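Local coordinates for AbiEi antitoxin C-terminal domain-containing protein (Mycobacterium tuberculosis, PDB 1ZEL) that is of unknown function but probably binds DNA through a winged-helix domain and also carries a region related to AbiEi-type antitoxins, at residues T16-S19 with R20-G24; A162-R166 with R167-L171; G225-T228 with S229-Q232. All blocks are in the same frame, centred on the assembly; numbering follows the deposited sequence.

Interaction 1 of 3, residues T16-S19 with R20-G24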
# COMPACT_ATOMS: atom_id res chain seq x y z
N THR A 16 -4.57 16.12 36.41
CA THR A 16 -5.94 16.60 36.53
C THR A 16 -6.33 17.59 35.43
O THR A 16 -7.45 17.52 34.92
CB THR A 16 -6.20 17.16 37.94
OG1 THR A 16 -5.79 16.17 38.90
CG2 THR A 16 -7.66 17.44 38.14
N TRP A 17 -5.41 18.48 35.04
CA TRP A 17 -5.68 19.44 33.96
C TRP A 17 -6.12 18.74 32.69
O TRP A 17 -6.94 19.26 31.94
CB TRP A 17 -4.47 20.37 33.72
CG TRP A 17 -3.27 19.70 33.05
CD1 TRP A 17 -2.13 19.21 33.67
CD2 TRP A 17 -3.09 19.49 31.65
NE1 TRP A 17 -1.28 18.69 32.73
CE2 TRP A 17 -1.85 18.83 31.48
CE3 TRP A 17 -3.87 19.77 30.52
CZ2 TRP A 17 -1.36 18.47 30.23
CZ3 TRP A 17 -3.39 19.39 29.27
CH2 TRP A 17 -2.13 18.75 29.14
N ALA A 18 -5.58 17.55 32.46
CA ALA A 18 -5.82 16.78 31.23
C ALA A 18 -6.94 15.73 31.35
O ALA A 18 -7.21 14.98 30.42
CB ALA A 18 -4.52 16.09 30.78
N SER A 19 -7.58 15.65 32.51
CA SER A 19 -8.54 14.57 32.76
C SER A 19 -9.67 14.52 31.71
O SER A 19 -9.94 13.48 31.11
CB SER A 19 -9.13 14.73 34.16
OG SER A 19 -9.91 13.61 34.50
N ARG A 20 -10.33 15.66 31.49
CA ARG A 20 -11.41 15.70 30.51
C ARG A 20 -10.92 15.51 29.09
O ARG A 20 -11.61 14.92 28.27
CB ARG A 20 -12.24 16.99 30.63
CG ARG A 20 -13.02 17.06 31.89
CD ARG A 20 -14.10 18.13 31.85
NE ARG A 20 -15.11 17.81 32.85
CZ ARG A 20 -14.93 17.99 34.15
NH1 ARG A 20 -13.78 18.49 34.60
NH2 ARG A 20 -15.89 17.65 35.00
N VAL A 21 -9.71 16.00 28.80
CA VAL A 21 -9.15 15.85 27.46
C VAL A 21 -8.90 14.37 27.16
O VAL A 21 -9.32 13.84 26.12
CB VAL A 21 -7.84 16.63 27.30
CG1 VAL A 21 -7.32 16.49 25.89
CG2 VAL A 21 -8.07 18.09 27.62
N VAL A 22 -8.26 13.69 28.11
CA VAL A 22 -7.99 12.27 27.93
C VAL A 22 -9.29 11.48 27.92
O VAL A 22 -9.46 10.58 27.09
CB VAL A 22 -7.00 11.76 29.01
CG1 VAL A 22 -6.84 10.24 28.93
CG2 VAL A 22 -5.64 12.48 28.83
N SER A 23 -10.22 11.80 28.82
CA SER A 23 -11.51 11.08 28.90
C SER A 23 -12.31 11.23 27.62
O SER A 23 -12.96 10.30 27.15
CB SER A 23 -12.33 11.52 30.12
OG SER A 23 -11.83 10.89 31.29
N GLY A 24 -12.24 12.42 27.03
CA GLY A 24 -12.95 12.68 25.78
C GLY A 24 -12.39 11.90 24.60
O GLY A 24 -13.14 11.41 23.75
O HOH W 1 -9.56 18.31 31.93

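Interaction 2 of 3, residues A162-R166 with R167-L171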
# COMPACT_ATOMS: atom_id res chain seq x y z
N ALA A 162 -17.26 -6.48 -7.87
CA ALA A 162 -17.74 -7.85 -8.05
C ALA A 162 -16.68 -8.88 -7.71
O ALA A 162 -17.01 -9.99 -7.27
CB ALA A 162 -18.26 -8.09 -9.47
N LEU A 163 -15.41 -8.53 -7.93
CA LEU A 163 -14.30 -9.40 -7.58
C LEU A 163 -14.21 -9.52 -6.05
O LEU A 163 -14.13 -10.63 -5.52
CB LEU A 163 -12.95 -8.91 -8.18
CG LEU A 163 -11.76 -9.72 -7.65
CD1 LEU A 163 -11.67 -11.12 -8.29
CD2 LEU A 163 -10.44 -8.98 -7.75
N LEU A 164 -14.24 -8.38 -5.36
CA LEU A 164 -14.25 -8.36 -3.88
C LEU A 164 -15.32 -9.29 -3.31
O LEU A 164 -15.03 -10.07 -2.39
CB LEU A 164 -14.39 -6.94 -3.33
CG LEU A 164 -13.21 -6.02 -3.68
CD1 LEU A 164 -13.48 -4.61 -3.17
CD2 LEU A 164 -11.84 -6.57 -3.16
N VAL A 165 -16.54 -9.21 -3.85
CA VAL A 165 -17.66 -10.04 -3.40
C VAL A 165 -17.37 -11.54 -3.60
O VAL A 165 -17.56 -12.36 -2.68
CB VAL A 165 -18.99 -9.63 -4.12
CG1 VAL A 165 -20.09 -10.60 -3.83
CG2 VAL A 165 -19.40 -8.24 -3.68
N ARG A 166 -16.91 -11.89 -4.80
CA ARG A 166 -16.56 -13.27 -5.14
C ARG A 166 -15.43 -13.77 -4.24
O ARG A 166 -15.40 -14.94 -3.89
CB ARG A 166 -16.17 -13.40 -6.62
CG ARG A 166 -15.58 -14.76 -7.05
CD ARG A 166 -16.62 -15.88 -6.83
NE ARG A 166 -16.08 -17.23 -7.10
CZ ARG A 166 -15.30 -17.92 -6.26
NH1 ARG A 166 -14.94 -17.42 -5.08
NH2 ARG A 166 -14.89 -19.14 -6.61
N ARG A 167 -14.53 -12.87 -3.87
CA ARG A 167 -13.36 -13.23 -3.06
C ARG A 167 -13.61 -13.20 -1.55
O ARG A 167 -12.69 -13.46 -0.76
CB ARG A 167 -12.16 -12.33 -3.39
CG ARG A 167 -11.71 -12.35 -4.85
CD ARG A 167 -10.99 -13.65 -5.16
NE ARG A 167 -9.63 -13.62 -4.62
CZ ARG A 167 -8.83 -14.68 -4.57
NH1 ARG A 167 -9.26 -15.86 -5.06
NH2 ARG A 167 -7.61 -14.57 -4.06
N ARG A 168 -14.85 -12.87 -1.16
CA ARG A 168 -15.27 -12.72 0.24
C ARG A 168 -14.50 -11.60 0.93
O ARG A 168 -14.24 -11.68 2.13
CB ARG A 168 -15.15 -14.04 1.06
CG ARG A 168 -15.47 -15.34 0.34
CD ARG A 168 -16.85 -15.35 -0.29
NE ARG A 168 -16.97 -16.46 -1.26
CZ ARG A 168 -17.88 -16.52 -2.23
NH1 ARG A 168 -18.77 -15.53 -2.37
NH2 ARG A 168 -17.91 -17.55 -3.06
N LEU A 169 -14.16 -10.56 0.18
CA LEU A 169 -13.49 -9.39 0.75
C LEU A 169 -14.51 -8.26 0.96
O LEU A 169 -15.45 -8.09 0.18
CB LEU A 169 -12.30 -8.94 -0.11
CG LEU A 169 -11.19 -10.00 -0.28
CD1 LEU A 169 -10.10 -9.55 -1.24
CD2 LEU A 169 -10.56 -10.36 1.06
N ASP A 170 -14.33 -7.53 2.04
CA ASP A 170 -15.27 -6.51 2.40
C ASP A 170 -15.16 -5.40 1.37
O ASP A 170 -14.03 -4.98 1.03
CB ASP A 170 -14.96 -5.96 3.78
CG ASP A 170 -15.99 -4.93 4.21
OD1 ASP A 170 -16.98 -5.34 4.82
OD2 ASP A 170 -15.82 -3.75 3.89
N LEU A 171 -16.30 -4.94 0.87
CA LEU A 171 -16.29 -3.95 -0.23
C LEU A 171 -15.49 -2.70 0.12
O LEU A 171 -14.87 -2.08 -0.76
CB LEU A 171 -17.72 -3.57 -0.62
CG LEU A 171 -18.48 -4.60 -1.47
CD1 LEU A 171 -19.97 -4.22 -1.63
CD2 LEU A 171 -17.82 -4.73 -2.84

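Interaction 3 of 3, residues G225-T228 with S229-Q232. With FMT (formic acid), chain G; FMT (formic acid), chain H.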
# COMPACT_ATOMS: atom_id res chain seq x y z
N GLY A 225 0.10 2.66 -22.75
CA GLY A 225 1.02 3.78 -22.54
C GLY A 225 2.27 3.33 -21.79
O GLY A 225 3.24 4.07 -21.70
N ARG A 226 2.24 2.13 -21.25
CA ARG A 226 3.43 1.55 -20.65
C ARG A 226 4.41 1.13 -21.77
O ARG A 226 3.99 0.93 -22.92
CB ARG A 226 3.10 0.31 -19.77
CG ARG A 226 1.96 0.40 -18.76
CD ARG A 226 2.25 1.28 -17.54
NE ARG A 226 2.29 2.69 -17.95
CZ ARG A 226 1.23 3.42 -18.31
NH1 ARG A 226 -0.00 2.90 -18.29
NH2 ARG A 226 1.40 4.68 -18.69
N PRO A 227 5.70 1.00 -21.45
CA PRO A 227 6.62 0.51 -22.48
C PRO A 227 6.27 -0.92 -22.92
O PRO A 227 5.55 -1.63 -22.21
CB PRO A 227 7.97 0.52 -21.77
CG PRO A 227 7.80 1.47 -20.60
CD PRO A 227 6.39 1.28 -20.17
N THR A 228 6.76 -1.32 -24.08
CA THR A 228 6.46 -2.66 -24.61
C THR A 228 6.91 -3.74 -23.65
O THR A 228 6.25 -4.78 -23.51
CB THR A 228 7.10 -2.84 -25.99
OG1 THR A 228 6.64 -1.77 -26.83
CG2 THR A 228 6.73 -4.19 -26.60
N SER A 229 8.03 -3.50 -22.98
CA SER A 229 8.54 -4.44 -21.98
C SER A 229 7.52 -4.79 -20.90
O SER A 229 7.49 -5.93 -20.44
CB SER A 229 9.83 -3.92 -21.35
OG SER A 229 9.63 -2.65 -20.78
N ALA A 230 6.71 -3.82 -20.49
CA ALA A 230 5.65 -4.06 -19.49
C ALA A 230 4.62 -5.04 -20.01
O ALA A 230 4.20 -5.94 -19.28
CB ALA A 230 4.98 -2.74 -19.08
N TRP A 231 4.25 -4.88 -21.28
CA TRP A 231 3.32 -5.77 -21.95
C TRP A 231 3.88 -7.18 -22.02
O TRP A 231 3.18 -8.15 -21.71
CB TRP A 231 3.04 -5.26 -23.37
CG TRP A 231 2.18 -4.06 -23.44
CD1 TRP A 231 2.55 -2.76 -23.23
CD2 TRP A 231 0.78 -4.03 -23.78
NE1 TRP A 231 1.47 -1.92 -23.42
CE2 TRP A 231 0.37 -2.68 -23.76
CE3 TRP A 231 -0.16 -5.03 -24.10
CZ2 TRP A 231 -0.96 -2.29 -24.05
CZ3 TRP A 231 -1.48 -4.65 -24.38
CH2 TRP A 231 -1.87 -3.29 -24.33
N GLN A 232 5.15 -7.28 -22.40
CA GLN A 232 5.84 -8.59 -22.45
C GLN A 232 5.82 -9.26 -21.09
O GLN A 232 5.43 -10.44 -20.97
CB GLN A 232 7.28 -8.43 -22.96
CG GLN A 232 7.35 -7.98 -24.42
CD GLN A 232 8.72 -7.46 -24.78
OE1 GLN A 232 8.97 -6.27 -24.72
NE2 GLN A 232 9.63 -8.36 -25.14
C FMT G . 4.72 4.22 -18.59
O1 FMT G . 5.15 3.68 -17.58
O2 FMT G . 4.61 5.44 -18.70
C FMT H . 3.51 -1.03 -26.30
O1 FMT H . 3.98 -1.83 -27.13
O2 FMT H . 2.32 -0.71 -26.27
O HOH W 2 1.80 1.12 -24.38

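Interaction 1 of 3, residues T16-S19 with R20-G24
Between Ala18 and Ser23 the backbone settles into the opening turn of helix 19-28, and its geometry illustrates how a helix is started from the chain just before it. The amide of Val22 donates to Ala18 O at 2.8 Å, with an N-H...O angle of 173°. One residue further on, Ser23 N reaches Ser19 O at 2.9 Å, a less straight bond at 159°. Gly24 N, bonded to Arg20 O, carries the same pattern onward. A water occupies the step before these bonds: it donates to Trp17 O at 2.8 Å and accepts from Arg20 N, also at 2.8 Å. It thus satisfies an amide of the first turn that the carbonyl of Trp17 does not meet directly.

The side chains add one loose apolar contact, between Ala18 and Val22. Val22 holds CG1 trans to its own amide nitrogen (chi1 173°), which turns CG2 back along the helix. There CG2 lies 3.4 Å from Ala18 O and 4.3 Å from Ala18 CB, one turn earlier. The same methyl of Ala18 rests over one face of the Trp17 indole, 3.6 Å above the ring plane and offset toward its rim.

These residues anchor the first helix on a small helical bundle followed by strands 64-66 and 72-75, consistent with a winged-helix domain. Trp17 bonds through NE1 to Glu57 OE2, makes a cation-pi contact with Arg49, and packs against helix 51-61. Val21 leans on Leu38 and Leu42 of helix 35-44, Ala18 meets Leu58 of helix 51-61, and Val22 touches Trp63, just ahead of strand 64-66.

Interaction 2 of 3, residues A162-R166 with R167-L171
A Schellman motif ends helix 161-166, with Leu169 and Arg168 bonding back to Leu164 and Val165. Arg168 takes a positive phi of 62°, which bends the chain back over the last turn. Leu169 N then donates to Leu164 O at 2.8 Å, while Arg168 N meets Val165 O at 3.1 Å from above the carbonyl plane. The apolar partner of the motif is present as well: the side chains of Leu164 and Leu169 cross at about a right angle, Leu164 CD2 to Leu169 CB 3.9 Å. Leu171 extends this patch, its CD2 3.9 Å from Val165 CG2.

Arg167 runs alongside Leu163, its CG 3.7 Å from Leu163 CD1, before two bends in its chain carry the guanidinium off to the sodium site that it shares with Asp209 and Asp213. Arg168 folds the other way and lays one guanidinium face over Arg166 O, which sits 3.3 Å above its centre. Arg166 NH1 and Arg168 NH2 come within 3.6 Å, the two guanidinium planes 16° apart. Two like charges so close should repel, yet the carbonyl oxygens at this helix C terminus, where the helix dipole is negative, probably offset part of that cost.

Interaction 3 of 3, residues G225-T228 with S229-Q232
Thr228 has its OG1 turned to the side of its own amide (chi1 -56°), splitting its two branches between different partners. OG1 donates to O1 of the chain H formic acid at 2.7 Å, while CG2 points along the helix to Gln232 OE1, 3.6 Å away. Trp231 sets CG opposite its own carbonyl carbon (chi1 -74°), which lays the indole back toward the loop with its edge to the carbonyls of Arg226 and Pro227. Pro227 O lies near the ring plane, 3.4 Å from Trp231 CD1, and O1 of the chain H formic acid lies over one face.

Pro227 stands at the N-cap position of helix 228-240. Its carbonyl takes only a weak bond from Ala230 N, at 3.0 Å, whereas the next one, Gln232 N to Thr228 O, is regular at 2.9 Å and 165°. A water joins the loop to the ring, accepting from Gly225 N at 2.8 Å and from Trp231 NE1 at 3.2 Å. Arg226 CB also packs on Ala230 CB at 3.6 Å. A second formic acid, chain G, takes a weak bond from Arg226 NH2 at O2; both probably come from the crystallisation liquor.

The turn leads from helix 216-223 into helix 228-240, and its side chains also reach helix 244-251 and strand 262-264. Arg226 NH1 bonds to Leu222 O of helix 216-223 and its side chain meets Ile147 and Trp149. Trp231 inserts between helix 216-223, at Glu220 and Leu223, and helix 244-251, at Leu250 and Leu251. Gln232 NE2 bonds to Tyr281 O and Pro260 O, and Ser229 touches Thr262.

How the interactions relate
All three contacts are local, each built from one continuous piece of chain, and they follow in series without nesting or crossing. Nearest the N terminus, interaction 1 starts helix 19-28 and seats it on helices 35-44 and 51-61. Interaction 2 does the converse, ending helix 161-166 and turning the chain into the loop that runs to helix 183-192. Interaction 3 starts a helix again, after the short loop that follows helix 216-223. Interactions 2 and 3 both lie in the AbiEi-related region, their centres about 29 Å apart, whereas interactions 1 and 3 lie on opposite sides of the chain's centre, about 57 Å apart between centres.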